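Local coordinates for protein histidine--tRNA ligase (Thermus thermophilus, PDB 1H4V) that attaches L-histidine to tRNA(His) at the expense of ATP, as a homodimeric class II aminoacyl-tRNA synthetase, at residues E135-D140 with R234-E239. Residues are numbered along the deposited sequence; the frame is centred on the assembly and turned at random.
Sequences ENPILD and RAHLKE
His236 reaches from helix 231-246 to the start of helix 137-153 and meets Glu135, Pro137 and Asp140 there with its imidazole. Its CB does not point at 135-140, but CG, anti to the backbone N (chi1 -169°), is placed to carry the ring toward that segment. NE2 donates to Glu135 O at 3.0 Å; the oxygen lies almost in the ring plane, and the N-H...O angle of 156° makes the bond fairly straight. Pro137 lies over one face of the ring: its CB is 3.9 Å from the ring centroid of His236, a CH-pi contact shifted toward the NE2 side. The in-plane N-H bond grips the ring at its NE2 edge, while Pro137 CB sits over one face. The same proline also meets Glu239, one turn further along the helix from His236, where the two side chains run side by side with Pro137 CB 3.7 Å from Glu239 CB. The contact joins two helices of the class II catalytic domain, which lie beside its large mixed sheet, and links the two catalytic regions separated in sequence by an insertion. Pro137 follows the N-cap Asn136, whose OD1 accepts from Ile138 N at 2.9 Å; Glu135, whose O takes the imidazole N-H, is one residue earlier. Asp140 comes tip to tip with His236, OD1 3.1 Å from CE1, its carboxylate turned 63° from the ring. That carboxylate is held by Thr267 and a salt bridge to Arg287, whereas Glu135 OE1 pairs with Arg266. Across the dimer, Asn136 packs on Leu361 of the second subunit.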
ATOM      1  N   GLU A 135     -10.897  18.832  21.992  1.00 21.42           N
ATOM      2  CA  GLU A 135     -11.084  20.176  21.458  1.00 21.37           C
ATOM      3  C   GLU A 135      -9.870  21.055  21.782  1.00 20.77           C
ATOM      4  O   GLU A 135      -9.770  22.194  21.321  1.00 21.49           O
ATOM      5  CB  GLU A 135     -12.345  20.799  22.067  1.00 23.44           C
ATOM      6  CG  GLU A 135     -12.601  22.219  21.616  1.00 34.68           C
ATOM      7  CD  GLU A 135     -13.068  22.295  20.172  1.00 39.25           C
ATOM      8  OE1 GLU A 135     -12.800  23.321  19.513  1.00 42.73           O
ATOM      9  OE2 GLU A 135     -13.713  21.332  19.704  1.00 36.61           O
ATOM     10  N   ASN A 136      -8.950  20.517  22.579  1.00 19.87           N
ATOM     11  CA  ASN A 136      -7.748  21.242  22.988  1.00 19.33           C
ATOM     12  C   ASN A 136      -6.975  21.862  21.818  1.00 18.92           C
ATOM     13  O   ASN A 136      -6.584  21.167  20.889  1.00 17.97           O
ATOM     14  CB  ASN A 136      -6.825  20.311  23.775  1.00 18.11           C
ATOM     15  CG  ASN A 136      -5.821  21.072  24.606  1.00 21.73           C
ATOM     16  OD1 ASN A 136      -5.055  21.879  24.086  1.00 20.05           O
ATOM     17  ND2 ASN A 136      -5.831  20.832  25.917  1.00 22.74           N
ATOM     18  N   PRO A 137      -6.751  23.188  21.855  1.00 20.23           N
ATOM     19  CA  PRO A 137      -6.029  23.912  20.801  1.00 19.38           C
ATOM     20  C   PRO A 137      -4.596  23.445  20.569  1.00 20.78           C
ATOM     21  O   PRO A 137      -3.988  23.744  19.533  1.00 22.14           O
ATOM     22  CB  PRO A 137      -6.119  25.373  21.254  1.00 19.64           C
ATOM     23  CG  PRO A 137      -6.263  25.267  22.729  1.00 19.29           C
ATOM     24  CD  PRO A 137      -7.208  24.116  22.903  1.00 17.34           C
ATOM     25  N   ILE A 138      -4.049  22.720  21.535  1.00 19.38           N
ATOM     26  CA  ILE A 138      -2.709  22.190  21.378  1.00 17.46           C
ATOM     27  C   ILE A 138      -2.720  21.215  20.192  1.00 16.03           C
ATOM     28  O   ILE A 138      -1.775  21.163  19.417  1.00 18.64           O
ATOM     29  CB  ILE A 138      -2.236  21.463  22.673  1.00 16.65           C
ATOM     30  CG1 ILE A 138      -1.764  22.503  23.696  1.00 17.71           C
ATOM     31  CG2 ILE A 138      -1.121  20.475  22.361  1.00 12.13           C
ATOM     32  CD1 ILE A 138      -1.476  21.943  25.089  1.00 16.29           C
ATOM     33  N   LEU A 139      -3.805  20.467  20.033  1.00 14.10           N
ATOM     34  CA  LEU A 139      -3.892  19.505  18.945  1.00 15.53           C
ATOM     35  C   LEU A 139      -3.921  20.151  17.567  1.00 18.37           C
ATOM     36  O   LEU A 139      -3.418  19.571  16.598  1.00 18.37           O
ATOM     37  CB  LEU A 139      -5.114  18.614  19.133  1.00 12.90           C
ATOM     38  CG  LEU A 139      -5.024  17.879  20.466  1.00 16.92           C
ATOM     39  CD1 LEU A 139      -6.322  17.182  20.757  1.00 20.71           C
ATOM     40  CD2 LEU A 139      -3.860  16.894  20.426  1.00 16.97           C
ATOM     41  N   ASP A 140      -4.501  21.346  17.475  1.00 19.17           N
ATOM     42  CA  ASP A 140      -4.565  22.060  16.201  1.00 20.52           C
ATOM     43  C   ASP A 140      -3.162  22.514  15.811  1.00 19.31           C
ATOM     44  O   ASP A 140      -2.739  22.355  14.671  1.00 19.01           O
ATOM     45  CB  ASP A 140      -5.487  23.278  16.310  1.00 22.76           C
ATOM     46  CG  ASP A 140      -6.860  22.918  16.832  1.00 28.11           C
ATOM     47  OD1 ASP A 140      -7.862  23.402  16.264  1.00 31.38           O
ATOM     48  OD2 ASP A 140      -6.943  22.156  17.819  1.00 30.74           O
ATOM     49  N   ARG A 234     -12.545  32.973  18.706  1.00 32.69           N
ATOM     50  CA  ARG A 234     -11.423  33.900  18.598  1.00 34.19           C
ATOM     51  C   ARG A 234     -10.334  33.549  19.611  1.00 33.71           C
ATOM     52  O   ARG A 234      -9.144  33.718  19.346  1.00 34.44           O
ATOM     53  CB  ARG A 234     -11.921  35.337  18.812  1.00 36.33           C
ATOM     54  N   ALA A 235     -10.753  33.043  20.765  1.00 33.16           N
ATOM     55  CA  ALA A 235      -9.828  32.672  21.824  1.00 31.09           C
ATOM     56  C   ALA A 235      -9.088  31.399  21.455  1.00 29.87           C
ATOM     57  O   ALA A 235      -7.905  31.244  21.780  1.00 30.37           O
ATOM     58  CB  ALA A 235     -10.587  32.477  23.141  1.00 28.83           C
ATOM     59  N   HIS A 236      -9.793  30.487  20.788  1.00 28.19           N
ATOM     60  CA  HIS A 236      -9.211  29.214  20.370  1.00 27.35           C
ATOM     61  C   HIS A 236      -8.146  29.464  19.300  1.00 26.96           C
ATOM     62  O   HIS A 236      -7.056  28.892  19.340  1.00 25.92           O
ATOM     63  CB  HIS A 236     -10.311  28.294  19.834  1.00 27.75           C
ATOM     64  CG  HIS A 236      -9.872  26.877  19.627  1.00 28.03           C
ATOM     65  ND1 HIS A 236      -9.206  26.457  18.493  1.00 24.35           N
ATOM     66  CD2 HIS A 236      -9.997  25.783  20.415  1.00 27.11           C
ATOM     67  CE1 HIS A 236      -8.941  25.166  18.594  1.00 23.48           C
ATOM     68  NE2 HIS A 236      -9.410  24.732  19.750  1.00 28.30           N
ATOM     69  N   LEU A 237      -8.462  30.341  18.354  1.00 26.14           N
ATOM     70  CA  LEU A 237      -7.526  30.670  17.297  1.00 25.34           C
ATOM     71  C   LEU A 237      -6.301  31.367  17.873  1.00 24.81           C
ATOM     72  O   LEU A 237      -5.181  31.154  17.404  1.00 24.40           O
ATOM     73  CB  LEU A 237      -8.198  31.567  16.252  1.00 24.22           C
ATOM     74  CG  LEU A 237      -7.318  32.080  15.104  1.00 28.29           C
ATOM     75  CD1 LEU A 237      -6.644  30.912  14.375  1.00 19.27           C
ATOM     76  CD2 LEU A 237      -8.186  32.900  14.148  1.00 27.59           C
ATOM     77  N   LYS A 238      -6.503  32.204  18.889  1.00 24.47           N
ATOM     78  CA  LYS A 238      -5.373  32.899  19.490  1.00 25.57           C
ATOM     79  C   LYS A 238      -4.452  31.885  20.160  1.00 24.41           C
ATOM     80  O   LYS A 238      -3.235  32.011  20.093  1.00 24.58           O
ATOM     81  CB  LYS A 238      -5.847  33.946  20.498  1.00 29.17           C
ATOM     82  N   GLU A 239      -5.033  30.872  20.794  1.00 25.51           N
ATOM     83  CA  GLU A 239      -4.241  29.822  21.436  1.00 27.17           C
ATOM     84  C   GLU A 239      -3.393  29.100  20.375  1.00 26.60           C
ATOM     85  O   GLU A 239      -2.186  28.895  20.558  1.00 26.55           O
ATOM     86  CB  GLU A 239      -5.160  28.811  22.130  1.00 30.40           C
ATOM     87  CG  GLU A 239      -5.878  29.343  23.360  1.00 39.68           C
ATOM     88  CD  GLU A 239      -4.958  29.460  24.567  1.00 48.66           C
ATOM     89  OE1 GLU A 239      -4.495  28.410  25.066  1.00 53.03           O
ATOM     90  OE2 GLU A 239      -4.695  30.596  25.018  1.00 54.06           O
TER